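PDB 5HEA: putative glycosyltransferase (GalT1) from Streptococcus parasanguinis FW213, which probably transfers a sugar from a nucleotide-activated donor, this chain being its C-terminal part, with a GT-A-type family 2 glycosyltransferase domain. Local coordinates for residues A[95-101]-A[210-216]; A[119-123]-A[133-137]; A[164-168]-A[191-196]. Numbering follows the deposited sequence.

Interaction 1 (A[95-101]-A[210-216]); sequences DFVEEFY and EGSYYYS
A short antiparallel strand pair joins 95-101, in the glycosyltransferase family 2 (GT-A) region just after the acidic loop holding Asp92, to 210-216 of strand 204-217. Phe96, Val97 and the chain from Tyr214 onward are extended; 210-216 turns a corner at Tyr213, with Ser212 at phi/psi -91/-11. The register runs Asp95-Ser216, Phe96-Tyr214, Val97-Tyr213, Glu98-Ser212. Phe96 and Tyr214 form the hydrogen-bonded pair (CA to CA 5.3 Å): Tyr214 N gives to Phe96 O at 2.7 Å and Phe96 N to Tyr214 O at 3.3 Å. Val97 and Tyr213 form the non-hydrogen-bonded pair, 4.5 Å between CA atoms, and Glu98 N to Ser212 O, 2.9 Å, continues the pairing. Side chains therefore alternate. On one face Tyr214 CB sits 3.8 Å from the centroid of the Phe96 ring, a CH-pi contact 14° off the normal, while Tyr214 OH reaches past to donate to Glu98 OE2 (2.8 Å). On the other face Val97 CG1 meets Tyr213 CD2 at 3.5 Å. Tyr213, chi1 t, extends until its OH donates to Asp95 OD2 at 2.5 Å; the same hydroxyl also bonds the backbone N of Asp92. Asp95, chi1 m, uses OD1 to accept from Ser216 N at 2.9 Å, so one carboxylate bridges two residues. A type I turn from Glu98 to Tyr101, with Phe100 at the N-cap position, leads into helix 101-110; Phe100 CE1 touches Ser212 OG at 3.4 Å, and Ser212 OG donates to Glu210 OE2 at 2.6 Å. An acidic loop leading into a short strand fits the Asp-X-Asp region of GT-A glycosyltransferases.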
loop_
_atom_site.group_PDB
_atom_site.type_symbol
_atom_site.label_atom_id
_atom_site.label_comp_id
_atom_site.label_asym_id
_atom_site.label_seq_id
_atom_site.Cartn_x
_atom_site.Cartn_y
_atom_site.Cartn_z
ATOM N N ASP A 95 -23.194 -21.612 17.203
ATOM C CA ASP A 95 -24.287 -21.831 18.151
ATOM C C ASP A 95 -25.199 -22.980 17.740
ATOM O O ASP A 95 -24.971 -23.612 16.713
ATOM C CB ASP A 95 -25.103 -20.540 18.283
ATOM C CG ASP A 95 -24.261 -19.367 18.768
ATOM O OD1 ASP A 95 -23.294 -19.609 19.530
ATOM O OD2 ASP A 95 -24.567 -18.204 18.397
ATOM N N PHE A 96 -26.223 -23.259 18.552
ATOM C CA PHE A 96 -27.206 -24.289 18.219
ATOM C C PHE A 96 -28.533 -24.023 18.917
ATOM O O PHE A 96 -28.615 -23.186 19.816
ATOM C CB PHE A 96 -26.682 -25.702 18.528
ATOM C CG PHE A 96 -26.257 -25.893 19.959
ATOM C CD1 PHE A 96 -25.022 -25.429 20.395
ATOM C CD2 PHE A 96 -27.089 -26.540 20.865
ATOM C CE1 PHE A 96 -24.625 -25.599 21.705
ATOM C CE2 PHE A 96 -26.699 -26.728 22.190
ATOM C CZ PHE A 96 -25.466 -26.258 22.613
ATOM N N VAL A 97 -29.579 -24.717 18.482
ATOM C CA VAL A 97 -30.928 -24.413 18.946
ATOM C C VAL A 97 -31.743 -25.660 19.295
ATOM O O VAL A 97 -31.418 -26.776 18.872
ATOM C CB VAL A 97 -31.711 -23.599 17.877
ATOM C CG1 VAL A 97 -31.028 -22.267 17.599
ATOM C CG2 VAL A 97 -31.817 -24.395 16.586
ATOM N N GLU A 98 -32.817 -25.449 20.058
ATOM C CA GLU A 98 -33.795 -26.494 20.348
ATOM C C GLU A 98 -34.523 -26.860 19.069
ATOM O O GLU A 98 -34.544 -26.075 18.130
ATOM C CB GLU A 98 -34.826 -25.994 21.365
ATOM C CG GLU A 98 -34.280 -25.763 22.753
ATOM C CD GLU A 98 -34.048 -27.057 23.499
ATOM O OE1 GLU A 98 -34.507 -28.114 23.015
ATOM O OE2 GLU A 98 -33.403 -27.017 24.568
ATOM N N GLU A 99 -35.141 -28.039 19.035
ATOM C CA GLU A 99 -35.843 -28.491 17.834
ATOM C C GLU A 99 -37.129 -27.710 17.561
ATOM O O GLU A 99 -37.631 -27.717 16.430
ATOM C CB GLU A 99 -36.154 -29.988 17.918
ATOM C CG GLU A 99 -37.329 -30.309 18.818
ATOM C CD GLU A 99 -37.626 -31.795 18.880
ATOM O OE1 GLU A 99 -36.691 -32.592 18.644
ATOM O OE2 GLU A 99 -38.791 -32.159 19.160
ATOM N N PHE A 100 -37.657 -27.045 18.591
ATOM C CA PHE A 100 -38.890 -26.255 18.467
ATOM C C PHE A 100 -38.633 -24.750 18.337
ATOM O O PHE A 100 -39.558 -23.937 18.398
ATOM C CB PHE A 100 -39.809 -26.521 19.665
ATOM C CG PHE A 100 -39.128 -26.380 20.994
ATOM C CD1 PHE A 100 -38.846 -25.128 21.520
ATOM C CD2 PHE A 100 -38.777 -27.505 21.727
ATOM C CE1 PHE A 100 -38.221 -24.996 22.750
ATOM C CE2 PHE A 100 -38.145 -27.376 22.960
ATOM C CZ PHE A 100 -37.870 -26.119 23.468
ATOM N N TYR A 101 -37.371 -24.387 18.161
ATOM C CA TYR A 101 -36.949 -22.984 18.078
ATOM C C TYR A 101 -37.720 -22.160 17.047
ATOM O O TYR A 101 -38.346 -21.145 17.376
ATOM C CB TYR A 101 -35.453 -22.940 17.752
ATOM C CG TYR A 101 -34.884 -21.565 17.462
ATOM C CD1 TYR A 101 -34.677 -20.654 18.487
ATOM C CD2 TYR A 101 -34.499 -21.210 16.174
ATOM C CE1 TYR A 101 -34.129 -19.406 18.239
ATOM C CE2 TYR A 101 -33.949 -19.959 15.909
ATOM C CZ TYR A 101 -33.768 -19.069 16.953
ATOM O OH TYR A 101 -33.230 -17.836 16.727
ATOM N N GLU A 210 -38.021 -17.521 26.487
ATOM C CA GLU A 210 -37.518 -18.885 26.561
ATOM C C GLU A 210 -36.115 -18.905 25.953
ATOM O O GLU A 210 -35.857 -18.246 24.939
ATOM C CB GLU A 210 -38.446 -19.848 25.813
ATOM C CG GLU A 210 -38.674 -19.487 24.350
ATOM C CD GLU A 210 -39.598 -20.470 23.635
ATOM O OE1 GLU A 210 -40.744 -20.658 24.104
ATOM O OE2 GLU A 210 -39.177 -21.048 22.604
ATOM N N GLY A 211 -35.202 -19.637 26.581
ATOM C CA GLY A 211 -33.842 -19.736 26.076
ATOM C C GLY A 211 -33.718 -20.909 25.118
ATOM O O GLY A 211 -33.105 -21.916 25.447
ATOM N N SER A 212 -34.312 -20.784 23.933
ATOM C CA SER A 212 -34.358 -21.883 22.973
ATOM C C SER A 212 -33.172 -21.845 22.019
ATOM O O SER A 212 -32.922 -22.792 21.264
ATOM C CB SER A 212 -35.656 -21.824 22.182
ATOM O OG SER A 212 -36.758 -21.986 23.058
ATOM N N TYR A 213 -32.457 -20.731 22.058
ATOM C CA TYR A 213 -31.213 -20.572 21.305
ATOM C C TYR A 213 -30.065 -20.727 22.297
ATOM O O TYR A 213 -30.133 -20.193 23.412
ATOM C CB TYR A 213 -31.188 -19.180 20.674
ATOM C CG TYR A 213 -30.012 -18.897 19.741
ATOM C CD1 TYR A 213 -28.773 -18.511 20.248
ATOM C CD2 TYR A 213 -30.162 -18.978 18.360
ATOM C CE1 TYR A 213 -27.689 -18.223 19.396
ATOM C CE2 TYR A 213 -29.089 -18.710 17.494
ATOM C CZ TYR A 213 -27.858 -18.331 18.022
ATOM O OH TYR A 213 -26.795 -18.047 17.180
ATOM N N TYR A 214 -29.023 -21.461 21.904
ATOM C CA TYR A 214 -27.850 -21.658 22.757
ATOM C C TYR A 214 -26.607 -20.946 22.219
ATOM O O TYR A 214 -26.129 -21.227 21.118
ATOM C CB TYR A 214 -27.592 -23.151 23.001
ATOM C CG TYR A 214 -28.695 -23.784 23.835
ATOM C CD1 TYR A 214 -28.734 -23.605 25.215
ATOM C CD2 TYR A 214 -29.707 -24.531 23.240
ATOM C CE1 TYR A 214 -29.749 -24.160 25.982
ATOM C CE2 TYR A 214 -30.727 -25.085 23.995
ATOM C CZ TYR A 214 -30.740 -24.893 25.365
ATOM O OH TYR A 214 -31.740 -25.444 26.133
ATOM N N TYR A 215 -26.114 -20.007 23.020
ATOM C CA TYR A 215 -24.965 -19.182 22.686
ATOM C C TYR A 215 -23.717 -19.904 23.192
ATOM O O TYR A 215 -23.553 -20.111 24.395
ATOM C CB TYR A 215 -25.105 -17.810 23.368
ATOM C CG TYR A 215 -23.973 -16.848 23.103
ATOM C CD1 TYR A 215 -22.869 -16.792 23.944
ATOM C CD2 TYR A 215 -24.007 -15.993 22.009
ATOM C CE1 TYR A 215 -21.828 -15.911 23.702
ATOM C CE2 TYR A 215 -22.969 -15.112 21.755
ATOM C CZ TYR A 215 -21.887 -15.075 22.605
ATOM O OH TYR A 215 -20.859 -14.199 22.356
ATOM N N SER A 216 -22.852 -20.304 22.266
ATOM C CA SER A 216 -21.606 -20.968 22.613
ATOM C C SER A 216 -20.613 -19.970 23.192
ATOM O O SER A 216 -20.254 -18.989 22.545
ATOM C CB SER A 216 -21.007 -21.622 21.376
ATOM O OG SER A 216 -19.659 -21.974 21.598
HETATM O O HOH W 1 -21.142 -18.049 20.169
HETATM O O HOH W 2 -37.950 -19.906 19.840
#

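Interaction 2 (A[119-123]-A[133-137]); sequences CNFNS and FSITK
Asn122 lays its carboxamide alongside the backbone of Ile135, with Phe133 at its flank. Its segment, 119-123, is an extended part of strand 116-125, whereas 133-137 has no regular structure; the closest CA atoms are those of Asn122 and Phe133, 5.4 Å apart. With chi1 at -85° and chi2 at -34°, the amide turns both polar atoms onto one residue: Ile135 N donates to Asn122 OD1 at 2.8 Å and an almost straight 174°, and Asn122 ND2 returns a weak bond to Ile135 O at 3.3 Å. A side chain thus pairs with both backbone groups of Ile135, as a neighbouring strand might. Asn122 ND2 also lies 3.6 Å from Phe133 CD1, at the ring edge. Ile135, m at chi1 and chi2, directs its CB at the strand and packs CD1 against Asn120 ND2 (3.5 Å) and CG1 against Phe121 O (3.8 Å). Asn120 OD1 turns back to accept from Phe121 N at 2.8 Å. Water 3 links the two segments, 2.8 Å from Ser123 OG and 2.5 Å from Ser134 OG. The loop follows the hairpin of 116-125 with 130-132, whose pairing includes Ser123 with Leu132. Asn122 also touches Tyr214 and bonds through its backbone to Tyr213 and Tyr215 of strand 204-217, while Phe121 leans on helix 161-166 and Cys119 on helix 101-110.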
loop_
_atom_site.group_PDB
_atom_site.type_symbol
_atom_site.label_atom_id
_atom_site.label_comp_id
_atom_site.label_asym_id
_atom_site.label_seq_id
_atom_site.Cartn_x
_atom_site.Cartn_y
_atom_site.Cartn_z
ATOM N N CYS A 119 -36.935 -14.315 20.769
ATOM C CA CYS A 119 -36.830 -15.149 21.963
ATOM C C CYS A 119 -35.530 -14.843 22.681
ATOM O O CYS A 119 -34.780 -13.951 22.278
ATOM C CB CYS A 119 -36.978 -16.654 21.650
ATOM S SG CYS A 119 -35.606 -17.437 20.748
ATOM N N ASN A 120 -35.262 -15.575 23.747
ATOM C CA ASN A 120 -34.077 -15.322 24.545
ATOM C C ASN A 120 -33.052 -16.412 24.246
ATOM O O ASN A 120 -33.241 -17.231 23.334
ATOM C CB ASN A 120 -34.456 -15.302 26.035
ATOM C CG ASN A 120 -33.598 -14.349 26.849
ATOM O OD1 ASN A 120 -32.409 -14.174 26.579
ATOM N ND2 ASN A 120 -34.203 -13.720 27.846
ATOM N N PHE A 121 -31.960 -16.429 24.996
ATOM C CA PHE A 121 -30.970 -17.486 24.797
ATOM C C PHE A 121 -30.426 -17.979 26.126
ATOM O O PHE A 121 -30.392 -17.240 27.108
ATOM C CB PHE A 121 -29.814 -17.002 23.892
ATOM C CG PHE A 121 -29.011 -15.882 24.478
ATOM C CD1 PHE A 121 -27.911 -16.143 25.284
ATOM C CD2 PHE A 121 -29.358 -14.566 24.239
ATOM C CE1 PHE A 121 -27.175 -15.109 25.833
ATOM C CE2 PHE A 121 -28.630 -13.529 24.791
ATOM C CZ PHE A 121 -27.539 -13.798 25.584
ATOM N N ASN A 122 -30.010 -19.237 26.155
ATOM C CA ASN A 122 -29.248 -19.754 27.278
ATOM C C ASN A 122 -27.850 -19.944 26.724
ATOM O O ASN A 122 -27.630 -19.730 25.535
ATOM C CB ASN A 122 -29.856 -21.060 27.806
ATOM C CG ASN A 122 -30.969 -20.816 28.810
ATOM O OD1 ASN A 122 -30.919 -19.852 29.567
ATOM N ND2 ASN A 122 -31.981 -21.678 28.814
ATOM N N SER A 123 -26.898 -20.311 27.562
ATOM C CA SER A 123 -25.531 -20.443 27.075
ATOM C C SER A 123 -24.971 -21.851 27.264
ATOM O O SER A 123 -25.471 -22.632 28.081
ATOM C CB SER A 123 -24.619 -19.392 27.714
ATOM O OG SER A 123 -24.685 -19.465 29.120
ATOM N N PHE A 133 -28.422 -22.567 32.293
ATOM C CA PHE A 133 -29.832 -22.302 32.041
ATOM C C PHE A 133 -30.289 -21.065 32.798
ATOM O O PHE A 133 -30.985 -21.165 33.804
ATOM C CB PHE A 133 -30.685 -23.504 32.425
ATOM C CG PHE A 133 -30.426 -24.715 31.582
ATOM C CD1 PHE A 133 -30.818 -24.745 30.253
ATOM C CD2 PHE A 133 -29.802 -25.834 32.122
ATOM C CE1 PHE A 133 -30.584 -25.868 29.471
ATOM C CE2 PHE A 133 -29.573 -26.957 31.351
ATOM C CZ PHE A 133 -29.963 -26.974 30.021
ATOM N N SER A 134 -29.884 -19.900 32.304
ATOM C CA SER A 134 -30.223 -18.625 32.932
ATOM C C SER A 134 -31.718 -18.351 32.845
ATOM O O SER A 134 -32.315 -17.811 33.776
ATOM C CB SER A 134 -29.462 -17.488 32.255
ATOM O OG SER A 134 -28.074 -17.763 32.199
ATOM N N ILE A 135 -32.313 -18.720 31.714
ATOM C CA ILE A 135 -33.740 -18.531 31.493
ATOM C C ILE A 135 -34.450 -19.844 31.785
ATOM O O ILE A 135 -34.280 -20.827 31.062
ATOM C CB ILE A 135 -34.034 -18.088 30.045
ATOM C CG1 ILE A 135 -33.131 -16.917 29.660
ATOM C CG2 ILE A 135 -35.500 -17.712 29.886
ATOM C CD1 ILE A 135 -33.282 -15.713 30.576
ATOM N N THR A 136 -35.230 -19.859 32.860
ATOM C CA THR A 136 -35.888 -21.079 33.318
ATOM C C THR A 136 -37.374 -21.123 32.935
ATOM O O THR A 136 -37.980 -20.096 32.613
ATOM C CB THR A 136 -35.773 -21.225 34.848
ATOM O OG1 THR A 136 -36.289 -20.045 35.473
ATOM C CG2 THR A 136 -34.320 -21.411 35.259
ATOM N N LYS A 137 -37.943 -22.326 32.976
ATOM C CA LYS A 137 -39.361 -22.555 32.703
ATOM C C LYS A 137 -40.254 -21.684 33.599
ATOM O O LYS A 137 -41.299 -21.194 33.168
ATOM C CB LYS A 137 -39.670 -24.038 32.929
ATOM C CG LYS A 137 -41.022 -24.519 32.448
ATOM C CD LYS A 137 -41.380 -25.855 33.114
ATOM C CE LYS A 137 -40.377 -26.960 32.786
ATOM N NZ LYS A 137 -40.768 -28.280 33.371
HETATM O O HOH W 3 -27.103 -18.470 30.030
#

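Interaction 3 (A[164-168]-A[191-196]); sequences TFTFS and DDATIY
Helix 161-166, with a wider pi-type turn at 164-166, meets the irregular helical turn that introduces helix 195-201, a buried junction near the centre of the chain. Thr164 O lies 3.8 Å from Ile195 CG2. Phe165, chi1 m, sets its ring edge on Tyr196, CD1 to CB 3.5 Å, and water 4 donates to Phe165 O at 2.5 Å while accepting from Tyr196 N at 3.0 Å. Thr166 comes closest in backbone, its CA 4.0 Å from that of Asp192; water 5 bridges Thr166 O (3.3 Å) and Asp192 N (3.0 Å). Asp192 forms salt bridges with Arg241 and Arg262, tying the junction to the C-terminal helices. Phe167 points away. Asp191 O holds the opposing turn, accepting from both Thr194 N and Ile195 N at 3.0 Å, and its carboxylate faces Ser168: Ser168 N donates weakly to Asp191 OD2 at 2.9 Å. Beside that bond, Ser168 CB rests 3.8 Å from Ile195 CD1.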
loop_
_atom_site.group_PDB
_atom_site.type_symbol
_atom_site.label_atom_id
_atom_site.label_comp_id
_atom_site.label_asym_id
_atom_site.label_seq_id
_atom_site.Cartn_x
_atom_site.Cartn_y
_atom_site.Cartn_z
ATOM N N THR A 164 -31.186 -7.681 23.002
ATOM C CA THR A 164 -32.111 -6.869 22.229
ATOM C C THR A 164 -31.456 -6.202 21.023
ATOM O O THR A 164 -31.971 -6.269 19.910
ATOM C CB THR A 164 -32.756 -5.767 23.109
ATOM O OG1 THR A 164 -33.442 -6.375 24.212
ATOM C CG2 THR A 164 -33.758 -4.944 22.306
ATOM N N PHE A 165 -30.328 -5.545 21.244
ATOM C CA PHE A 165 -29.789 -4.657 20.208
ATOM C C PHE A 165 -28.544 -5.173 19.500
ATOM O O PHE A 165 -28.361 -4.934 18.306
ATOM C CB PHE A 165 -29.517 -3.262 20.779
ATOM C CG PHE A 165 -30.754 -2.548 21.240
ATOM C CD1 PHE A 165 -31.634 -2.000 20.324
ATOM C CD2 PHE A 165 -31.043 -2.434 22.588
ATOM C CE1 PHE A 165 -32.778 -1.349 20.744
ATOM C CE2 PHE A 165 -32.180 -1.780 23.012
ATOM C CZ PHE A 165 -33.050 -1.238 22.089
ATOM N N THR A 166 -27.680 -5.871 20.223
ATOM C CA THR A 166 -26.383 -6.204 19.649
ATOM C C THR A 166 -26.248 -7.671 19.235
ATOM O O THR A 166 -25.161 -8.105 18.846
ATOM C CB THR A 166 -25.243 -5.808 20.601
ATOM O OG1 THR A 166 -25.258 -6.661 21.748
ATOM C CG2 THR A 166 -25.419 -4.370 21.059
ATOM N N PHE A 167 -27.342 -8.431 19.320
ATOM C CA PHE A 167 -27.323 -9.840 18.913
ATOM C C PHE A 167 -28.347 -10.096 17.808
ATOM O O PHE A 167 -29.555 -9.940 18.004
ATOM C CB PHE A 167 -27.582 -10.764 20.113
ATOM C CG PHE A 167 -27.097 -12.175 19.905
ATOM C CD1 PHE A 167 -25.812 -12.415 19.439
ATOM C CD2 PHE A 167 -27.924 -13.260 20.180
ATOM C CE1 PHE A 167 -25.354 -13.721 19.243
ATOM C CE2 PHE A 167 -27.486 -14.562 19.982
ATOM C CZ PHE A 167 -26.191 -14.795 19.511
ATOM N N SER A 168 -27.870 -10.476 16.634
ATOM C CA SER A 168 -28.784 -10.701 15.514
ATOM C C SER A 168 -29.656 -11.981 15.548
ATOM O O SER A 168 -30.778 -11.956 15.036
ATOM C CB SER A 168 -28.052 -10.572 14.172
ATOM O OG SER A 168 -26.977 -11.480 14.089
ATOM N N ASP A 191 -24.160 -5.897 14.242
ATOM C CA ASP A 191 -25.490 -6.178 14.823
ATOM C C ASP A 191 -26.002 -4.961 15.584
ATOM O O ASP A 191 -27.175 -4.575 15.453
ATOM C CB ASP A 191 -25.444 -7.361 15.817
ATOM C CG ASP A 191 -25.320 -8.724 15.138
ATOM O OD1 ASP A 191 -25.408 -8.778 13.892
ATOM O OD2 ASP A 191 -25.146 -9.747 15.859
ATOM N N ASP A 192 -25.104 -4.390 16.390
ATOM C CA ASP A 192 -25.347 -3.186 17.190
ATOM C C ASP A 192 -25.853 -2.025 16.307
ATOM O O ASP A 192 -26.720 -1.257 16.718
ATOM C CB ASP A 192 -24.032 -2.824 17.903
ATOM C CG ASP A 192 -24.147 -1.619 18.851
ATOM O OD1 ASP A 192 -25.225 -1.338 19.413
ATOM O OD2 ASP A 192 -23.111 -0.966 19.054
ATOM N N ALA A 193 -25.319 -1.923 15.090
ATOM C CA ALA A 193 -25.659 -0.842 14.161
ATOM C C ALA A 193 -26.919 -1.102 13.346
ATOM O O ALA A 193 -27.405 -0.203 12.662
ATOM C CB ALA A 193 -24.479 -0.572 13.213
ATOM N N THR A 194 -27.473 -2.310 13.433
ATOM C CA THR A 194 -28.457 -2.734 12.434
ATOM C C THR A 194 -29.808 -3.221 12.977
ATOM O O THR A 194 -30.857 -2.835 12.458
ATOM C CB THR A 194 -27.850 -3.837 11.497
ATOM O OG1 THR A 194 -26.604 -3.376 10.960
ATOM C CG2 THR A 194 -28.798 -4.156 10.337
ATOM N N ILE A 195 -29.779 -4.082 13.991
ATOM C CA ILE A 195 -30.990 -4.765 14.455
ATOM C C ILE A 195 -32.068 -3.763 14.864
ATOM O O ILE A 195 -33.223 -3.882 14.459
ATOM C CB ILE A 195 -30.675 -5.776 15.589
ATOM C CG1 ILE A 195 -29.802 -6.907 15.041
ATOM C CG2 ILE A 195 -31.952 -6.376 16.161
ATOM C CD1 ILE A 195 -30.425 -7.615 13.818
ATOM N N TYR A 196 -31.682 -2.744 15.621
ATOM C CA TYR A 196 -32.664 -1.761 16.090
ATOM C C TYR A 196 -33.380 -1.038 14.950
ATOM O O TYR A 196 -34.542 -0.634 15.093
ATOM C CB TYR A 196 -32.029 -0.765 17.063
ATOM C CG TYR A 196 -31.238 0.338 16.402
ATOM C CD1 TYR A 196 -29.923 0.138 16.014
ATOM C CD2 TYR A 196 -31.802 1.592 16.197
ATOM C CE1 TYR A 196 -29.189 1.157 15.416
ATOM C CE2 TYR A 196 -31.078 2.618 15.601
ATOM C CZ TYR A 196 -29.773 2.392 15.214
ATOM O OH TYR A 196 -29.053 3.403 14.616
HETATM O O HOH W 4 -29.202 -2.809 17.347
HETATM O O HOH W 5 -22.932 -6.040 17.574
#

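From the N terminus, the chain first reaches 95-101, whose partner 210-216 comes 109 residues later, so interaction 1 closes the longest loop. Inside it, interaction 2 closes a short one around the hairpin between 119-123 and 133-137, and interaction 3 follows in series, closing 164-168 onto 191-196. Nothing crosses; both smaller loops nest in the large one. Interactions 1 and 2 share a sheet, since strand 204-217 lies beside 116-125, and Tyr213 O comes 2.9 Å from Asn122 N. Phe167 carries interaction 3 to interaction 1, its CZ 3.5 Å from Tyr215 CD2. Through interaction 3, the sheet domain is connected to helices 231-247 and 253-272.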